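Putative adhesin (Bacteroides fragilis NCTC 9343, PDB 3PET) is of unknown function but is probably a surface lipoprotein adhesin folded as a right-handed beta-helix. Local coordinates at residues R14-K19 with I56-K61; I24-V29 with I93-V98; N31-Q36 with H102-L107; G40-Q45 with T86-N91; I124-C129 with K143-A148. All coordinates share one frame; numbering follows the deposited sequence.

Overall arrangement
The five contacts run along a right-handed beta-helix, from its N-terminal end towards the middle of the chain. Contacts 1 and 4 lie at the N-terminal end, where antiparallel strands occur, with centres about 12 Å apart. They touch through neighbouring strands 11-16 and 43-47. Contacts 2, 3 and 5 join parallel strands of successive coils. Strands 23-26 and 31-36 follow each other, as do 92-95 and 101-103, so contacts 2 and 3 tie the same two coils. Strand 101-103 pairs with 122-128, leading on to contact 5. Contacts 1 and 5 are the farthest apart, about 27 Å between centres. Stacked parallel coils, with antiparallel strands at the N-terminal end, build one elongated solenoid.

Contact 1: R14-K19 with I56-K61; sequences RDYKVK and IQVAVK
Val58 packs against Tyr16 and Val18 near the N-terminal end of the beta-helix. Its CB lies 4.0 Å from CD2 of Tyr16. From there the two methyls part. CG1, anti to the backbone N (chi1 172°), meets CG1 of Val18 at 3.8 Å. CG2 goes over one face of the Tyr16 ring. It comes within 3.7 Å of CE2 of Tyr16 and sits towards the rim of the ring, 22° off the ring normal. This is a CH-pi contact. The Tyr16 and Val58 side chains meet at a slant, whereas Val18 and Val58 cross at about a right angle. Further along the strand, CG2 of Val60 touches CB of Val18 at 3.7 Å. It also lies 3.7 Å from the backbone O of Lys19. CG1 of Val60 meets CB of Lys19; the rest of the Lys19 chain runs off, extended beyond CG. The two segments do not pair as strands: 11-16 pairs with 43-47, and 56-61 with 64-69. Leu44 packs on Tyr16 and Val58, and Leu65 on Val58 and Val60. Carried by methyls and one aromatic face, the contact rests on van der Waals fit near the surface, with little of the directionality of polar bonds.

Contact 2: I24-V29 with I93-V98; sequences IDAGTV and ISFKGV. With ACT (acetate ion), chain D.
Two neighbouring coils of the right-handed beta-helix meet here as a parallel ladder, with Ile24 beside Ile93, Asp25 beside Ser94 and Ala26 beside Phe95. Ser94 N donates to Ile24 O at 2.8 Å and Ala26 N to Ser94 O at 3.0 Å. Lys96 N donates to Ala26 O at 2.7 Å. All three are nearly straight. The strands run 3° from parallel. This in-register parallel pairing of successive coils is characteristic of a beta-helix: Ile24, Ile93, Ala26 and Phe95 share one face, and Asp25 and Ser94 share the other. On that second face the Lys96 chain is bent near its end (chi3 -104°), which turns CE towards Asp25. Lys96 NZ forms a salt bridge with Asp25 OD2 at 3.1 Å, on the syn side but 32° out of the carboxylate plane. The same NZ donates to Ser94 OG at 3.3 Å. Beyond the strands the two segments stay paired. Val98 N donates to Thr28 O at 3.0 Å, and the side chains of Val29 and Val98 lie side by side. Val29 N holds OXT of an acetate ion, probably from the crystallisation liquor, at 2.9 Å. Val215 of the second subunit packs on Val29, and Gly197 of that subunit on Val98.

Contact 3: N31-Q36 with H102-L107; sequences NIYYTQ and HIENGL
Tyr34 O is gripped by two waters. Water 1 donates to Tyr34 O at 2.7 Å and accepts from Glu104 N. Water 2 donates to Tyr34 O at 2.8 Å and accepts from Asn105 N. Tyr34 N donates to His102 O at 2.8 Å, almost straight (175°), and His102 N donates to Ile32 O. These two bonds flank the parallel pair Tyr33 and His102, which joins successive coils of the beta-helix. After Ile103 the segment leaves the strand, and waters bridge it to 31-36. The Tyr33 and His102 side chains point the same way, and their ring planes are 4° apart. The slid rings barely overlap, with centroids 4.6 Å apart. Tyr33 CE2 stands over one face of the imidazole, 3.4 Å from His102 CD2. Glu104 OE2 comes to the edge of the Tyr33 ring. Tyr34 CD2 meets Ile103 CG1 at 4.0 Å, while the Tyr34 hydroxyl is hydrogen-bonded to Ser87 OG. Gln36 crosses Leu107 at about a right angle, and its OE1 accepts from Thr108 N.

Contact 4: G40-Q45 with T86-N91; sequences GKTDLQ and TSPTLN
Thr42 and Pro88 cross at about a right angle. Thr42 OG1 stands 3.4 Å from the ring carbon CD of Pro88. It is the hydroxyl branch, anti to the carbonyl carbon (chi1 -63°), that touches the proline. The methyl CG2 of Thr42, anti to the backbone N, lies 3.8 Å from Thr86 O. The next ring carbon, Pro88 CG, rests 3.7 Å from Gly40 O. Glu20, in a loop, packs on Thr42 and Pro88. Asp43 and Thr86 face each other as an antiparallel hydrogen-bonded pair, with both side chains on the same face. There CB of Asp43 meets the methyl CG2 of Thr86 at 3.7 Å. Thr86 OG1 is anti to its own backbone N (chi1 -178°), and CG2 sits between N and the carbonyl carbon. The hydroxyl bonds to Thr35 O outside the contact. Asp43 N donates to Thr86 O at 2.8 Å, and Thr86 N to Asp43 O at 3.0 Å. Thr86 O is also near Thr42 CA. Within its own segment, Ser87 OG donates to Thr89 O at 2.7 Å, reaching it from above the carbonyl plane. Strand 43-47 lies between 11-16 and 82-87, antiparallel to both. Strand 82-87 in turn pairs in parallel with 31-36, so this contact joins the antiparallel N-terminal part to the parallel coils.

Contact 5: I124-C129 with K143-A148; sequences IQSLTC and KLEGTA
The carboxylate of Glu145 is the flat group that reaches across to Ser126. Ser126 N donates to its OE1 at 2.8 Å, nearly along the C-O bond. Its other oxygen, OE2, makes a salt bridge with Arg167. CG of Glu145 is anti to the backbone N, and the chain then bends at chi2 (-83°), which swings CD out of the extended line. The bond to Ser126 N falls where the segment 124-129 turns a corner. There the pairing shifts by one residue between Ile124 and Leu127, a beta bulge. Before the bulge, Ile124 N donates to Lys143 O at 2.8 Å, and Glu145 N to Ile124 O. After it, Leu127 N donates to Glu145 O at 2.9 Å and Thr147 N to Leu127 O at 2.8 Å. The Ile124 and Leu144 side chains lie side by side, with CD1 of Ile124 4.0 Å from CD2 of Leu144. Cys129 SG touches Ala148 CB at 3.6 Å. Thr128 and Thr147 also run side by side, and one water joins their OG1 atoms. Ile114 of strand 111-116 packs on Ile124 and Leu144. Before the corner the strand lies between 101-103 and 142-145; after it, between 107-108 and the start of 147-155.

Contact 1: R14-K19 with I56-K61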
# COMPACT_ATOMS: atom_id res chain seq x y z
N ARG A 14 -28.30 15.76 -1.53
CA ARG A 14 -28.18 16.88 -2.45
C ARG A 14 -28.09 16.30 -3.86
O ARG A 14 -27.28 15.40 -4.11
CB ARG A 14 -27.00 17.78 -2.09
CG ARG A 14 -26.88 19.02 -2.95
CD ARG A 14 -26.00 20.04 -2.26
NE ARG A 14 -25.63 21.14 -3.14
CZ ARG A 14 -24.86 22.16 -2.77
NH1 ARG A 14 -24.39 22.24 -1.54
NH2 ARG A 14 -24.57 23.12 -3.64
N ASP A 15 -28.95 16.78 -4.74
CA ASP A 15 -28.97 16.33 -6.13
C ASP A 15 -28.32 17.39 -6.99
O ASP A 15 -28.70 18.57 -6.92
CB ASP A 15 -30.41 16.04 -6.58
CG ASP A 15 -30.53 15.41 -7.95
OD1 ASP A 15 -29.54 14.86 -8.43
OD2 ASP A 15 -31.64 15.45 -8.52
N TYR A 16 -27.32 16.99 -7.78
CA TYR A 16 -26.60 17.86 -8.70
C TYR A 16 -26.94 17.44 -10.12
O TYR A 16 -26.60 16.32 -10.56
CB TYR A 16 -25.07 17.82 -8.47
CG TYR A 16 -24.62 17.97 -7.03
CD1 TYR A 16 -24.74 16.92 -6.13
CD2 TYR A 16 -24.00 19.13 -6.59
CE1 TYR A 16 -24.32 17.04 -4.80
CE2 TYR A 16 -23.56 19.27 -5.27
CZ TYR A 16 -23.70 18.20 -4.38
OH TYR A 16 -23.28 18.29 -3.07
N LYS A 17 -27.63 18.31 -10.84
CA LYS A 17 -28.01 18.05 -12.23
C LYS A 17 -26.81 18.40 -13.09
O LYS A 17 -26.70 19.52 -13.59
CB LYS A 17 -29.28 18.83 -12.61
N VAL A 18 -25.88 17.47 -13.18
CA VAL A 18 -24.62 17.64 -13.91
C VAL A 18 -24.81 17.29 -15.39
O VAL A 18 -25.72 16.54 -15.75
CB VAL A 18 -23.50 16.78 -13.25
CG1 VAL A 18 -23.18 17.28 -11.85
CG2 VAL A 18 -23.87 15.30 -13.21
N LYS A 19 -23.92 17.81 -16.24
CA LYS A 19 -23.83 17.48 -17.66
C LYS A 19 -23.40 16.02 -17.79
O LYS A 19 -22.80 15.49 -16.85
CB LYS A 19 -22.80 18.38 -18.35
CG LYS A 19 -23.27 19.78 -18.68
CD LYS A 19 -22.35 20.39 -19.73
CE LYS A 19 -22.41 21.89 -19.76
NZ LYS A 19 -21.22 22.44 -20.44
N ILE A 56 -18.22 19.42 -0.46
CA ILE A 56 -17.85 18.80 -1.74
C ILE A 56 -18.09 19.74 -2.92
O ILE A 56 -19.21 20.21 -3.13
CB ILE A 56 -18.56 17.44 -1.93
CG1 ILE A 56 -18.22 16.47 -0.73
CG2 ILE A 56 -18.18 16.82 -3.32
CD1 ILE A 56 -18.88 15.14 -0.73
N GLN A 57 -17.05 20.01 -3.69
CA GLN A 57 -17.20 20.85 -4.88
C GLN A 57 -17.38 19.90 -6.07
O GLN A 57 -16.71 18.86 -6.17
CB GLN A 57 -16.00 21.79 -5.08
CG GLN A 57 -15.79 22.77 -3.92
CD GLN A 57 -14.73 22.30 -2.95
OE1 GLN A 57 -13.72 21.68 -3.34
NE2 GLN A 57 -14.95 22.54 -1.68
N VAL A 58 -18.31 20.26 -6.94
CA VAL A 58 -18.73 19.42 -8.06
C VAL A 58 -18.58 20.19 -9.37
O VAL A 58 -19.01 21.33 -9.44
CB VAL A 58 -20.21 19.00 -7.82
CG1 VAL A 58 -20.81 18.29 -9.04
CG2 VAL A 58 -20.34 18.13 -6.56
N ALA A 59 -18.04 19.56 -10.42
CA ALA A 59 -17.93 20.16 -11.76
C ALA A 59 -17.77 19.10 -12.81
O ALA A 59 -17.11 18.10 -12.59
CB ALA A 59 -16.73 21.12 -11.83
N VAL A 60 -18.36 19.35 -13.98
CA VAL A 60 -18.15 18.48 -15.14
C VAL A 60 -17.34 19.32 -16.13
O VAL A 60 -17.73 20.42 -16.49
CB VAL A 60 -19.43 17.86 -15.77
CG1 VAL A 60 -19.10 17.11 -17.06
CG2 VAL A 60 -20.14 16.94 -14.77
N LYS A 61 -16.21 18.79 -16.54
CA LYS A 61 -15.28 19.44 -17.47
C LYS A 61 -14.62 18.35 -18.31
O LYS A 61 -14.21 17.34 -17.74
CB LYS A 61 -14.26 20.23 -16.63
CG LYS A 61 -13.05 20.80 -17.34
CD LYS A 61 -12.55 22.08 -16.62
CE LYS A 61 -12.49 21.98 -15.11
NZ LYS A 61 -12.06 23.26 -14.48

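Contact 2: I24-V29 with I93-V98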
# COMPACT_ATOMS: atom_id res chain seq x y z
N ILE A 24 -14.87 9.70 -14.13
CA ILE A 24 -15.00 10.18 -12.76
C ILE A 24 -13.61 10.43 -12.21
O ILE A 24 -12.74 9.56 -12.33
CB ILE A 24 -15.80 9.19 -11.85
CG1 ILE A 24 -17.25 8.95 -12.38
CG2 ILE A 24 -15.80 9.66 -10.35
CD1 ILE A 24 -17.84 7.58 -11.94
N ASP A 25 -13.42 11.61 -11.58
CA ASP A 25 -12.18 11.99 -10.92
C ASP A 25 -12.56 12.49 -9.54
O ASP A 25 -13.15 13.57 -9.43
CB ASP A 25 -11.40 13.02 -11.75
CG ASP A 25 -10.02 13.35 -11.21
OD1 ASP A 25 -9.93 13.78 -10.05
OD2 ASP A 25 -9.06 13.27 -11.98
N ALA A 26 -12.28 11.69 -8.49
CA ALA A 26 -12.75 12.03 -7.15
C ALA A 26 -11.62 12.10 -6.10
O ALA A 26 -10.82 11.16 -5.99
CB ALA A 26 -13.82 11.03 -6.72
N GLY A 27 -11.62 13.20 -5.35
CA GLY A 27 -10.67 13.47 -4.27
C GLY A 27 -11.42 13.75 -2.98
O GLY A 27 -11.05 14.60 -2.18
N THR A 28 -12.51 13.03 -2.79
CA THR A 28 -13.40 13.21 -1.65
C THR A 28 -13.19 12.15 -0.59
O THR A 28 -12.43 11.19 -0.78
CB THR A 28 -14.86 13.14 -2.17
OG1 THR A 28 -14.97 11.98 -2.99
CG2 THR A 28 -15.26 14.37 -2.96
N VAL A 29 -13.92 12.31 0.51
CA VAL A 29 -13.99 11.35 1.59
C VAL A 29 -15.41 10.78 1.57
O VAL A 29 -16.37 11.53 1.69
CB VAL A 29 -13.60 11.89 2.99
CG1 VAL A 29 -13.69 10.77 4.02
CG2 VAL A 29 -12.20 12.49 2.97
N ILE A 93 -12.18 5.77 -14.16
CA ILE A 93 -12.29 6.13 -12.75
C ILE A 93 -10.90 6.46 -12.28
O ILE A 93 -10.00 5.61 -12.32
CB ILE A 93 -12.97 5.07 -11.81
CG1 ILE A 93 -14.39 4.68 -12.31
CG2 ILE A 93 -13.05 5.63 -10.35
CD1 ILE A 93 -14.95 3.42 -11.63
N SER A 94 -10.72 7.69 -11.81
CA SER A 94 -9.49 8.14 -11.16
C SER A 94 -9.85 8.48 -9.72
O SER A 94 -10.63 9.42 -9.49
CB SER A 94 -8.89 9.33 -11.89
OG SER A 94 -7.70 9.68 -11.20
N PHE A 95 -9.41 7.66 -8.76
CA PHE A 95 -9.79 7.87 -7.37
C PHE A 95 -8.58 8.27 -6.55
O PHE A 95 -7.58 7.56 -6.52
CB PHE A 95 -10.49 6.63 -6.77
CG PHE A 95 -10.99 6.87 -5.36
CD1 PHE A 95 -12.18 7.55 -5.12
CD2 PHE A 95 -10.28 6.39 -4.26
CE1 PHE A 95 -12.64 7.74 -3.82
CE2 PHE A 95 -10.73 6.62 -2.96
CZ PHE A 95 -11.91 7.30 -2.75
N LYS A 96 -8.69 9.43 -5.86
CA LYS A 96 -7.61 10.00 -5.07
C LYS A 96 -8.10 10.45 -3.68
O LYS A 96 -7.54 11.37 -3.13
CB LYS A 96 -6.97 11.21 -5.80
CG LYS A 96 -6.50 10.94 -7.23
CD LYS A 96 -6.00 12.20 -7.91
CE LYS A 96 -6.99 12.75 -8.91
NZ LYS A 96 -6.50 12.59 -10.31
N GLY A 97 -9.09 9.78 -3.12
CA GLY A 97 -9.61 10.14 -1.81
C GLY A 97 -9.58 9.03 -0.79
O GLY A 97 -8.71 8.14 -0.84
N VAL A 98 -10.51 9.08 0.16
CA VAL A 98 -10.65 8.08 1.22
C VAL A 98 -12.04 7.51 1.11
O VAL A 98 -13.02 8.24 1.24
CB VAL A 98 -10.35 8.66 2.63
CG1 VAL A 98 -10.71 7.65 3.73
CG2 VAL A 98 -8.89 9.11 2.75
C ACT D . -16.33 14.75 2.19
O ACT D . -16.91 13.76 2.65
OXT ACT D . -15.46 14.60 1.37
CH3 ACT D . -16.69 16.15 2.67

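Contact 3: N31-Q36 with H102-L107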
# COMPACT_ATOMS: atom_id res chain seq x y z
N ASN A 31 -17.84 6.82 0.52
CA ASN A 31 -17.98 5.70 -0.41
C ASN A 31 -18.74 6.12 -1.63
O ASN A 31 -19.69 6.91 -1.53
CB ASN A 31 -18.65 4.50 0.27
CG ASN A 31 -17.80 3.93 1.38
OD1 ASN A 31 -16.57 3.93 1.32
ND2 ASN A 31 -18.43 3.49 2.45
N ILE A 32 -18.30 5.60 -2.77
CA ILE A 32 -18.93 5.92 -4.06
C ILE A 32 -19.59 4.69 -4.65
O ILE A 32 -18.97 3.62 -4.71
CB ILE A 32 -17.90 6.52 -5.05
CG1 ILE A 32 -17.33 7.86 -4.50
CG2 ILE A 32 -18.50 6.66 -6.47
CD1 ILE A 32 -16.09 8.40 -5.23
N TYR A 33 -20.84 4.87 -5.13
CA TYR A 33 -21.60 3.79 -5.77
C TYR A 33 -21.97 4.26 -7.16
O TYR A 33 -22.76 5.19 -7.31
CB TYR A 33 -22.85 3.42 -4.93
CG TYR A 33 -22.51 2.82 -3.58
CD1 TYR A 33 -22.25 3.64 -2.47
CD2 TYR A 33 -22.36 1.44 -3.42
CE1 TYR A 33 -21.89 3.09 -1.24
CE2 TYR A 33 -22.03 0.89 -2.18
CZ TYR A 33 -21.78 1.71 -1.10
OH TYR A 33 -21.45 1.13 0.10
N TYR A 34 -21.38 3.63 -8.18
CA TYR A 34 -21.68 3.97 -9.56
C TYR A 34 -22.69 2.96 -10.13
O TYR A 34 -22.56 1.75 -9.91
CB TYR A 34 -20.41 4.05 -10.43
CG TYR A 34 -20.73 4.23 -11.90
CD1 TYR A 34 -21.02 5.49 -12.43
CD2 TYR A 34 -20.84 3.13 -12.75
CE1 TYR A 34 -21.39 5.65 -13.77
CE2 TYR A 34 -21.22 3.28 -14.09
CZ TYR A 34 -21.50 4.54 -14.59
OH TYR A 34 -21.89 4.68 -15.89
N THR A 35 -23.67 3.46 -10.87
CA THR A 35 -24.67 2.69 -11.58
C THR A 35 -24.66 3.12 -13.04
O THR A 35 -24.69 4.32 -13.33
CB THR A 35 -26.09 2.88 -10.96
OG1 THR A 35 -26.05 2.51 -9.58
CG2 THR A 35 -27.18 2.05 -11.70
N GLN A 36 -24.64 2.16 -13.97
CA GLN A 36 -24.77 2.48 -15.38
C GLN A 36 -26.27 2.62 -15.64
O GLN A 36 -27.01 1.66 -15.43
CB GLN A 36 -24.11 1.41 -16.25
CG GLN A 36 -24.30 1.67 -17.76
CD GLN A 36 -23.53 0.71 -18.61
OE1 GLN A 36 -23.42 -0.48 -18.31
NE2 GLN A 36 -23.02 1.21 -19.73
N HIS A 102 -17.60 1.45 -5.75
CA HIS A 102 -18.38 0.27 -6.14
C HIS A 102 -19.08 0.46 -7.46
O HIS A 102 -19.54 1.56 -7.77
CB HIS A 102 -19.47 -0.05 -5.10
CG HIS A 102 -18.98 -0.38 -3.72
ND1 HIS A 102 -18.85 -1.70 -3.29
CD2 HIS A 102 -18.69 0.44 -2.69
CE1 HIS A 102 -18.42 -1.62 -2.04
NE2 HIS A 102 -18.33 -0.36 -1.63
N ILE A 103 -19.19 -0.65 -8.21
CA ILE A 103 -20.03 -0.86 -9.40
C ILE A 103 -20.70 -2.19 -9.07
O ILE A 103 -20.17 -3.26 -9.41
CB ILE A 103 -19.31 -0.82 -10.77
CG1 ILE A 103 -18.45 0.46 -10.97
CG2 ILE A 103 -20.35 -1.04 -11.91
CD1 ILE A 103 -17.74 0.61 -12.45
N GLU A 104 -21.76 -2.13 -8.27
CA GLU A 104 -22.40 -3.35 -7.77
C GLU A 104 -23.19 -4.12 -8.83
O GLU A 104 -23.28 -5.34 -8.73
CB GLU A 104 -23.37 -3.03 -6.62
CG GLU A 104 -22.75 -2.36 -5.41
CD GLU A 104 -23.70 -2.17 -4.24
OE1 GLU A 104 -24.76 -1.52 -4.41
OE2 GLU A 104 -23.37 -2.65 -3.13
N ASN A 105 -23.83 -3.42 -9.77
CA ASN A 105 -24.75 -4.06 -10.68
C ASN A 105 -24.36 -3.99 -12.16
O ASN A 105 -25.22 -4.07 -13.02
CB ASN A 105 -26.16 -3.50 -10.46
CG ASN A 105 -26.68 -3.90 -9.10
OD1 ASN A 105 -26.82 -5.09 -8.79
ND2 ASN A 105 -26.86 -2.93 -8.24
N GLY A 106 -23.08 -3.96 -12.45
CA GLY A 106 -22.65 -4.04 -13.84
C GLY A 106 -22.26 -2.79 -14.58
O GLY A 106 -22.69 -1.68 -14.27
N LEU A 107 -21.41 -3.00 -15.58
CA LEU A 107 -20.94 -1.97 -16.50
C LEU A 107 -20.57 -2.63 -17.81
O LEU A 107 -19.77 -3.56 -17.82
CB LEU A 107 -19.76 -1.15 -15.94
CG LEU A 107 -19.09 -0.15 -16.94
CD1 LEU A 107 -20.06 0.98 -17.37
CD2 LEU A 107 -17.80 0.42 -16.36
O HOH W 1 -22.59 0.58 -7.46
O HOH W 2 -24.12 -0.50 -10.30
O HOH W 3 -26.22 -0.19 -8.56
O HOH W 4 -24.66 -0.55 -13.00

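Contact 4: G40-Q45 with T86-N91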
# COMPACT_ATOMS: atom_id res chain seq x y z
N GLY A 40 -31.01 6.41 -20.10
CA GLY A 40 -30.26 7.53 -20.66
C GLY A 40 -29.98 8.71 -19.73
O GLY A 40 -29.59 9.78 -20.20
N LYS A 41 -30.16 8.52 -18.43
CA LYS A 41 -30.00 9.61 -17.47
C LYS A 41 -28.61 9.73 -16.84
O LYS A 41 -27.92 8.73 -16.65
CB LYS A 41 -31.04 9.47 -16.36
CG LYS A 41 -32.44 9.84 -16.86
CD LYS A 41 -33.47 9.91 -15.75
CE LYS A 41 -34.87 10.20 -16.27
NZ LYS A 41 -34.91 11.32 -17.26
N THR A 42 -28.21 10.97 -16.53
CA THR A 42 -26.97 11.30 -15.81
C THR A 42 -27.39 11.94 -14.49
O THR A 42 -28.25 12.81 -14.49
CB THR A 42 -26.02 12.18 -16.64
OG1 THR A 42 -25.63 11.44 -17.78
CG2 THR A 42 -24.77 12.57 -15.87
N ASP A 43 -26.83 11.48 -13.37
CA ASP A 43 -27.21 12.04 -12.08
C ASP A 43 -26.10 11.87 -11.05
O ASP A 43 -25.29 10.95 -11.12
CB ASP A 43 -28.53 11.41 -11.57
CG ASP A 43 -29.15 12.19 -10.41
OD1 ASP A 43 -29.27 13.45 -10.52
OD2 ASP A 43 -29.39 11.56 -9.35
N LEU A 44 -26.07 12.81 -10.10
CA LEU A 44 -25.15 12.81 -8.99
C LEU A 44 -25.91 13.17 -7.75
O LEU A 44 -26.55 14.23 -7.70
CB LEU A 44 -23.96 13.78 -9.20
CG LEU A 44 -23.03 13.96 -7.98
CD1 LEU A 44 -22.23 12.68 -7.66
CD2 LEU A 44 -22.13 15.13 -8.15
N GLN A 45 -25.86 12.28 -6.74
CA GLN A 45 -26.47 12.53 -5.44
C GLN A 45 -25.46 12.31 -4.37
O GLN A 45 -24.69 11.34 -4.41
CB GLN A 45 -27.70 11.66 -5.17
CG GLN A 45 -28.76 11.78 -6.25
CD GLN A 45 -30.05 11.13 -5.90
OE1 GLN A 45 -30.12 10.14 -5.14
NE2 GLN A 45 -31.12 11.66 -6.47
N THR A 86 -24.52 8.12 -11.46
CA THR A 86 -25.09 7.35 -12.55
C THR A 86 -24.91 8.11 -13.85
O THR A 86 -25.05 9.33 -13.90
CB THR A 86 -26.54 6.84 -12.33
OG1 THR A 86 -26.94 6.06 -13.46
CG2 THR A 86 -27.53 7.93 -12.09
N SER A 87 -24.58 7.35 -14.90
CA SER A 87 -24.42 7.87 -16.25
C SER A 87 -24.67 6.73 -17.27
O SER A 87 -24.54 5.57 -16.89
CB SER A 87 -23.03 8.47 -16.43
OG SER A 87 -22.04 7.46 -16.44
N PRO A 88 -25.00 7.04 -18.55
CA PRO A 88 -25.20 5.95 -19.53
C PRO A 88 -23.91 5.17 -19.84
O PRO A 88 -23.98 3.98 -20.16
CB PRO A 88 -25.71 6.70 -20.77
CG PRO A 88 -26.33 7.97 -20.21
CD PRO A 88 -25.32 8.35 -19.15
N THR A 89 -22.73 5.84 -19.79
CA THR A 89 -21.46 5.21 -20.11
C THR A 89 -20.38 5.56 -19.09
O THR A 89 -20.45 6.61 -18.46
CB THR A 89 -20.95 5.59 -21.53
OG1 THR A 89 -20.60 6.97 -21.57
CG2 THR A 89 -21.93 5.22 -22.66
N LEU A 90 -19.35 4.69 -18.97
CA LEU A 90 -18.20 4.93 -18.12
C LEU A 90 -16.95 4.30 -18.72
O LEU A 90 -16.94 3.09 -18.98
CB LEU A 90 -18.41 4.45 -16.67
CG LEU A 90 -17.37 4.96 -15.65
CD1 LEU A 90 -17.56 6.46 -15.37
CD2 LEU A 90 -17.44 4.17 -14.38
N ASN A 91 -15.90 5.13 -18.93
CA ASN A 91 -14.62 4.71 -19.49
C ASN A 91 -13.45 4.88 -18.53
O ASN A 91 -12.38 4.36 -18.78
CB ASN A 91 -14.32 5.50 -20.77
CG ASN A 91 -15.29 5.17 -21.87
OD1 ASN A 91 -16.02 6.03 -22.32
ND2 ASN A 91 -15.37 3.90 -22.27

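Contact 5: I124-C129 with K143-A148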
# COMPACT_ATOMS: atom_id res chain seq x y z
N ILE A 124 -15.73 -3.94 -8.59
CA ILE A 124 -16.52 -3.87 -9.82
C ILE A 124 -17.04 -5.25 -10.14
O ILE A 124 -16.26 -6.19 -10.31
CB ILE A 124 -15.70 -3.23 -10.98
CG1 ILE A 124 -15.34 -1.76 -10.61
CG2 ILE A 124 -16.43 -3.33 -12.34
CD1 ILE A 124 -14.27 -1.20 -11.40
N GLN A 125 -18.37 -5.35 -10.23
CA GLN A 125 -19.11 -6.58 -10.48
C GLN A 125 -19.82 -6.52 -11.82
O GLN A 125 -20.29 -5.44 -12.20
CB GLN A 125 -20.13 -6.79 -9.34
CG GLN A 125 -19.50 -6.81 -7.95
CD GLN A 125 -20.50 -6.89 -6.82
OE1 GLN A 125 -20.61 -5.98 -5.98
NE2 GLN A 125 -21.22 -8.00 -6.74
N SER A 126 -19.91 -7.68 -12.52
CA SER A 126 -20.58 -7.84 -13.81
C SER A 126 -20.04 -6.85 -14.85
O SER A 126 -20.81 -6.12 -15.50
CB SER A 126 -22.10 -7.69 -13.67
OG SER A 126 -22.60 -8.50 -12.62
N LEU A 127 -18.72 -6.82 -14.98
CA LEU A 127 -18.08 -5.97 -15.98
C LEU A 127 -18.04 -6.68 -17.34
O LEU A 127 -17.66 -7.85 -17.40
CB LEU A 127 -16.64 -5.61 -15.51
CG LEU A 127 -15.76 -4.82 -16.49
CD1 LEU A 127 -16.33 -3.42 -16.79
CD2 LEU A 127 -14.31 -4.77 -16.00
N THR A 128 -18.42 -5.99 -18.42
CA THR A 128 -18.30 -6.51 -19.78
C THR A 128 -17.53 -5.45 -20.54
O THR A 128 -18.04 -4.35 -20.71
CB THR A 128 -19.66 -6.86 -20.43
OG1 THR A 128 -20.41 -7.72 -19.58
CG2 THR A 128 -19.50 -7.49 -21.80
N CYS A 129 -16.28 -5.73 -20.95
CA CYS A 129 -15.51 -4.71 -21.66
C CYS A 129 -14.62 -5.35 -22.71
O CYS A 129 -14.47 -6.57 -22.72
CB CYS A 129 -14.70 -3.87 -20.68
SG CYS A 129 -13.33 -4.76 -19.88
N LYS A 143 -11.04 -5.32 -6.70
CA LYS A 143 -11.78 -6.54 -6.98
C LYS A 143 -12.58 -6.37 -8.27
O LYS A 143 -13.30 -5.39 -8.43
CB LYS A 143 -12.69 -6.93 -5.80
CG LYS A 143 -13.32 -8.31 -5.94
CD LYS A 143 -14.06 -8.72 -4.68
CE LYS A 143 -14.76 -10.05 -4.84
NZ LYS A 143 -15.71 -10.31 -3.73
N LEU A 144 -12.40 -7.33 -9.20
CA LEU A 144 -13.01 -7.31 -10.53
C LEU A 144 -13.63 -8.64 -10.90
O LEU A 144 -13.00 -9.69 -10.76
CB LEU A 144 -11.93 -6.95 -11.57
CG LEU A 144 -11.12 -5.67 -11.33
CD1 LEU A 144 -9.77 -5.74 -11.98
CD2 LEU A 144 -11.88 -4.43 -11.79
N GLU A 145 -14.86 -8.59 -11.40
CA GLU A 145 -15.59 -9.76 -11.88
C GLU A 145 -16.26 -9.42 -13.21
O GLU A 145 -16.78 -8.32 -13.38
CB GLU A 145 -16.60 -10.26 -10.83
CG GLU A 145 -17.33 -11.55 -11.21
CD GLU A 145 -18.54 -11.36 -12.11
OE1 GLU A 145 -19.19 -10.31 -12.00
OE2 GLU A 145 -18.83 -12.26 -12.94
N GLY A 146 -16.23 -10.38 -14.13
CA GLY A 146 -16.84 -10.22 -15.45
C GLY A 146 -15.96 -10.73 -16.55
O GLY A 146 -15.30 -11.76 -16.40
N THR A 147 -15.97 -10.05 -17.69
CA THR A 147 -15.17 -10.48 -18.84
C THR A 147 -14.45 -9.28 -19.47
O THR A 147 -14.93 -8.15 -19.43
CB THR A 147 -16.04 -11.21 -19.92
OG1 THR A 147 -16.95 -10.29 -20.54
CG2 THR A 147 -16.80 -12.43 -19.38
N ALA A 148 -13.32 -9.56 -20.10
CA ALA A 148 -12.53 -8.58 -20.85
C ALA A 148 -11.82 -9.30 -21.99
O ALA A 148 -11.51 -10.48 -21.87
CB ALA A 148 -11.52 -7.90 -19.94
O HOH W 5 -19.70 -10.37 -19.71
O HOH W 6 -15.88 -8.88 -22.85